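Local coordinates for protein citrate synthase (Metallosphaera sedula, PDB 6ABW) that probably catalyses the condensation of oxaloacetate with acetyl-CoA and water to citrate and CoA, feeding the tricarboxylic acid cycle, at residues F254-L265 with L307-F315. Residues are numbered along the deposited sequence; the frame is centred on the assembly and turned at random.
With ACO (acetyl coenzyme *a), chain D.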
# COMPACT_ATOMS: atom_id res chain seq x y z
N PHE A 254 38.02 -0.56 -9.19
CA PHE A 254 38.05 -0.05 -7.77
C PHE A 254 38.91 1.22 -7.74
O PHE A 254 38.50 2.22 -7.15
CB PHE A 254 38.64 -1.09 -6.83
CG PHE A 254 38.52 -0.73 -5.36
CD1 PHE A 254 37.38 -1.02 -4.62
CD2 PHE A 254 39.58 -0.19 -4.69
CE1 PHE A 254 37.30 -0.67 -3.22
CE2 PHE A 254 39.52 0.09 -3.32
CZ PHE A 254 38.37 -0.14 -2.60
N LYS A 255 40.08 1.20 -8.40
CA LYS A 255 40.93 2.44 -8.50
C LYS A 255 40.20 3.64 -9.09
O LYS A 255 40.18 4.77 -8.52
CB LYS A 255 42.23 2.12 -9.22
CG LYS A 255 43.21 3.31 -9.35
CD LYS A 255 43.47 4.02 -8.03
CE LYS A 255 44.48 5.18 -8.18
NZ LYS A 255 45.84 4.65 -8.18
N ARG A 256 39.50 3.42 -10.19
CA ARG A 256 38.80 4.46 -10.91
C ARG A 256 37.52 4.96 -10.22
O ARG A 256 37.37 6.14 -9.99
CB ARG A 256 38.57 3.98 -12.38
CG ARG A 256 39.91 3.61 -13.13
CD ARG A 256 39.76 2.76 -14.42
NE ARG A 256 38.38 2.82 -14.90
CZ ARG A 256 37.50 1.80 -14.96
NH1 ARG A 256 36.25 2.07 -15.31
NH2 ARG A 256 37.84 0.53 -14.72
N LYS A 257 36.60 4.06 -9.82
CA LYS A 257 35.30 4.42 -9.32
C LYS A 257 35.29 4.77 -7.82
O LYS A 257 34.55 5.65 -7.41
CB LYS A 257 34.27 3.32 -9.57
CG LYS A 257 34.17 2.86 -11.02
CD LYS A 257 33.44 3.85 -11.92
CE LYS A 257 33.54 3.44 -13.39
NZ LYS A 257 33.04 4.54 -14.27
N ILE A 258 36.06 4.01 -7.04
CA ILE A 258 36.06 4.11 -5.58
C ILE A 258 37.17 5.03 -5.05
O ILE A 258 36.88 5.95 -4.28
CB ILE A 258 36.12 2.71 -4.90
CG1 ILE A 258 35.00 1.80 -5.44
CG2 ILE A 258 36.06 2.84 -3.38
CD1 ILE A 258 33.58 2.32 -5.32
N ILE A 259 38.41 4.75 -5.40
CA ILE A 259 39.56 5.50 -4.88
C ILE A 259 39.54 6.92 -5.50
O ILE A 259 39.63 7.89 -4.76
CB ILE A 259 40.90 4.79 -5.07
CG1 ILE A 259 40.97 3.43 -4.37
CG2 ILE A 259 42.11 5.65 -4.59
CD1 ILE A 259 40.67 3.51 -2.88
N GLU A 260 39.38 7.04 -6.83
CA GLU A 260 39.48 8.36 -7.53
C GLU A 260 38.17 9.07 -7.59
O GLU A 260 38.08 10.24 -7.26
CB GLU A 260 40.14 8.17 -8.91
CG GLU A 260 41.53 7.52 -8.85
CD GLU A 260 42.64 8.37 -8.16
OE1 GLU A 260 42.69 9.58 -8.46
OE2 GLU A 260 43.49 7.84 -7.36
N GLY A 261 37.09 8.35 -7.93
CA GLY A 261 35.79 8.94 -8.05
C GLY A 261 35.01 9.12 -6.77
O GLY A 261 33.90 9.70 -6.80
N LYS A 262 35.52 8.52 -5.68
CA LYS A 262 34.88 8.58 -4.34
C LYS A 262 33.48 8.08 -4.24
O LYS A 262 32.77 8.45 -3.27
CB LYS A 262 34.92 10.01 -3.80
CG LYS A 262 36.30 10.64 -3.91
CD LYS A 262 37.28 10.00 -2.96
CE LYS A 262 38.70 10.32 -3.35
NZ LYS A 262 39.06 11.67 -2.90
N SER A 263 33.06 7.22 -5.16
CA SER A 263 31.79 6.58 -4.97
C SER A 263 31.88 5.65 -3.72
O SER A 263 32.96 5.21 -3.35
CB SER A 263 31.34 5.80 -6.18
OG SER A 263 30.11 5.14 -5.77
N ARG A 264 30.74 5.45 -3.08
CA ARG A 264 30.65 4.45 -2.06
C ARG A 264 30.65 3.09 -2.73
O ARG A 264 30.29 2.95 -3.90
CB ARG A 264 29.46 4.68 -1.23
CG ARG A 264 29.77 5.86 -0.31
CD ARG A 264 28.60 6.11 0.57
NE ARG A 264 29.03 7.07 1.59
CZ ARG A 264 28.27 7.47 2.57
NH1 ARG A 264 27.02 7.04 2.66
NH2 ARG A 264 28.74 8.37 3.44
N LEU A 265 31.05 2.08 -1.95
CA LEU A 265 31.07 0.75 -2.45
C LEU A 265 29.71 0.19 -2.08
O LEU A 265 29.37 0.13 -0.90
CB LEU A 265 32.25 -0.01 -1.84
CG LEU A 265 32.42 -1.45 -2.19
CD1 LEU A 265 32.55 -1.61 -3.67
CD2 LEU A 265 33.63 -2.03 -1.46
N LEU A 307 36.56 -7.66 -4.73
CA LEU A 307 36.03 -6.37 -4.20
C LEU A 307 35.89 -6.34 -2.71
O LEU A 307 36.14 -5.30 -2.03
CB LEU A 307 34.69 -6.02 -4.84
CG LEU A 307 34.63 -5.18 -6.04
CD1 LEU A 307 33.15 -4.91 -6.40
CD2 LEU A 307 35.45 -3.87 -5.88
N GLU A 308 35.50 -7.47 -2.13
CA GLU A 308 35.39 -7.50 -0.69
C GLU A 308 36.75 -7.24 -0.05
O GLU A 308 36.88 -6.49 0.93
CB GLU A 308 34.88 -8.91 -0.26
CG GLU A 308 34.77 -9.07 1.28
CD GLU A 308 34.46 -10.49 1.75
OE1 GLU A 308 34.44 -11.49 0.99
OE2 GLU A 308 34.27 -10.58 2.96
N GLU A 309 37.77 -7.87 -0.59
CA GLU A 309 39.15 -7.71 -0.06
C GLU A 309 39.60 -6.26 -0.18
O GLU A 309 40.10 -5.64 0.77
CB GLU A 309 40.15 -8.59 -0.84
CG GLU A 309 41.54 -8.51 -0.23
CD GLU A 309 42.49 -9.63 -0.66
OE1 GLU A 309 42.78 -9.72 -1.90
OE2 GLU A 309 42.99 -10.39 0.24
N LEU A 310 39.44 -5.73 -1.38
CA LEU A 310 39.76 -4.27 -1.60
C LEU A 310 38.96 -3.36 -0.68
O LEU A 310 39.50 -2.42 -0.04
CB LEU A 310 39.52 -3.87 -3.06
CG LEU A 310 40.38 -4.62 -4.10
CD1 LEU A 310 39.95 -4.27 -5.52
CD2 LEU A 310 41.84 -4.31 -3.91
N GLY A 311 37.65 -3.62 -0.56
CA GLY A 311 36.80 -2.82 0.30
C GLY A 311 37.13 -2.88 1.79
O GLY A 311 37.14 -1.83 2.45
N VAL A 312 37.38 -4.06 2.31
CA VAL A 312 37.71 -4.14 3.76
C VAL A 312 39.09 -3.50 4.01
O VAL A 312 39.30 -2.78 5.02
CB VAL A 312 37.63 -5.60 4.28
CG1 VAL A 312 38.15 -5.69 5.74
CG2 VAL A 312 36.16 -6.07 4.18
N GLU A 313 40.03 -3.76 3.12
CA GLU A 313 41.39 -3.11 3.21
C GLU A 313 41.26 -1.57 3.25
O GLU A 313 41.83 -0.90 4.13
CB GLU A 313 42.27 -3.61 2.05
CG GLU A 313 43.73 -3.19 2.16
CD GLU A 313 44.50 -3.06 0.82
OE1 GLU A 313 44.01 -3.47 -0.29
OE2 GLU A 313 45.63 -2.52 0.89
N THR A 314 40.32 -1.02 2.47
CA THR A 314 40.15 0.42 2.35
C THR A 314 39.23 1.04 3.42
O THR A 314 39.50 2.11 3.87
CB THR A 314 39.61 0.76 0.96
OG1 THR A 314 40.47 0.14 0.00
CG2 THR A 314 39.59 2.24 0.75
N PHE A 315 38.15 0.36 3.79
CA PHE A 315 37.10 0.91 4.64
C PHE A 315 36.88 0.20 5.96
O PHE A 315 36.17 0.73 6.82
CB PHE A 315 35.77 0.85 3.84
CG PHE A 315 35.84 1.59 2.55
CD1 PHE A 315 36.08 2.95 2.56
CD2 PHE A 315 35.56 0.95 1.31
CE1 PHE A 315 36.12 3.68 1.39
CE2 PHE A 315 35.63 1.67 0.14
CZ PHE A 315 35.89 3.05 0.18
N1A ACO D . 31.63 2.82 0.84
C2A ACO D . 32.68 3.69 1.10
N3A ACO D . 32.70 4.55 2.18
C4A ACO D . 31.64 4.54 3.03
C5A ACO D . 30.50 3.62 2.81
C6A ACO D . 30.57 2.74 1.65
N6A ACO D . 29.52 1.92 1.41
N7A ACO D . 29.59 3.85 3.80
C8A ACO D . 30.09 4.83 4.59
N9A ACO D . 31.29 5.23 4.12
C1B ACO D . 32.19 6.26 4.73
C2B ACO D . 31.53 7.63 4.95
O2B ACO D . 31.56 8.48 3.80
C3B ACO D . 32.40 8.16 6.06
O3B ACO D . 33.57 8.71 5.43
P3B ACO D . 34.48 9.92 6.04
O7A ACO D . 35.12 10.56 4.83
O8A ACO D . 35.47 9.22 6.97
O9A ACO D . 33.45 10.82 6.73
C4B ACO D . 32.74 6.93 6.91
O4B ACO D . 32.63 5.79 6.04
C5B ACO D . 31.81 6.69 8.07
O5B ACO D . 30.47 6.60 7.59
P1A ACO D . 29.29 6.20 8.62
O1A ACO D . 28.93 7.49 9.33
O2A ACO D . 29.72 4.94 9.39
O3A ACO D . 28.00 5.73 7.75
P2A ACO D . 27.06 6.71 6.88
O4A ACO D . 25.81 7.07 7.63
O5A ACO D . 27.88 7.70 6.12
O6A ACO D . 26.51 5.57 5.87
CBP ACO D . 25.03 3.79 5.30
CCP ACO D . 26.01 4.31 6.32
CDP ACO D . 24.61 2.34 5.28
CEP ACO D . 24.15 4.83 4.59
CAP ACO D . 26.12 3.66 4.11
OAP ACO D . 27.29 2.88 4.43
C9P ACO D . 25.64 3.12 2.76
O9P ACO D . 25.17 3.92 1.96
N8P ACO D . 25.74 1.79 2.52
C7P ACO D . 25.05 1.16 1.41
C6P ACO D . 25.59 1.48 0.04
C5P ACO D . 24.60 0.81 -0.91
O5P ACO D . 24.80 -0.34 -1.29
N4P ACO D . 23.54 1.53 -1.34
C3P ACO D . 22.58 1.04 -2.34
C2P ACO D . 21.24 0.94 -1.64
S1P ACO D . 20.19 2.21 -2.24
C ACO D . 19.04 1.14 -2.76
O ACO D . 19.24 0.58 -3.82
CH3 ACO D . 17.86 0.91 -1.86
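Helix segments 254-260 and 307-315 run roughly parallel, their axes 12.2 Å apart at an angle of 29°, and F254 bridges them as a knob among L307, L310, G311 and T314. With CG anti to the backbone N (chi1 -172°), the F254 ring lies between L310 CB, 3.7 Å from its centroid and squarely over one face, and I258 CB on the opposite face. T314 OG1 meets the ring edge, 3.4 Å from F254 CZ; this hydroxyl donates to L310 O. Shortening F254 to an alanine would probably open a gap between the helices and leave L310 and T314 without this ring. Past the helix, the chain returns to G311, where L265 CD2 lies 3.7 Å from G311 CA; a CB there would clash. This return builds the adenine site of the citrate synthase acetyl-CoA pocket. L265 N donates to ACO N1A at 2.9 Å and L265 O accepts from N6A, both bonds nearly straight. The adenine's C2 end meets one F315 ring face near its rim, ACO C2A 3.4 Å from F315 CZ; T314 CG2 lies over the other face and I258 CG2 at the edge. R264 NH2 makes weak bonds to ribose O2B and phosphate O5A.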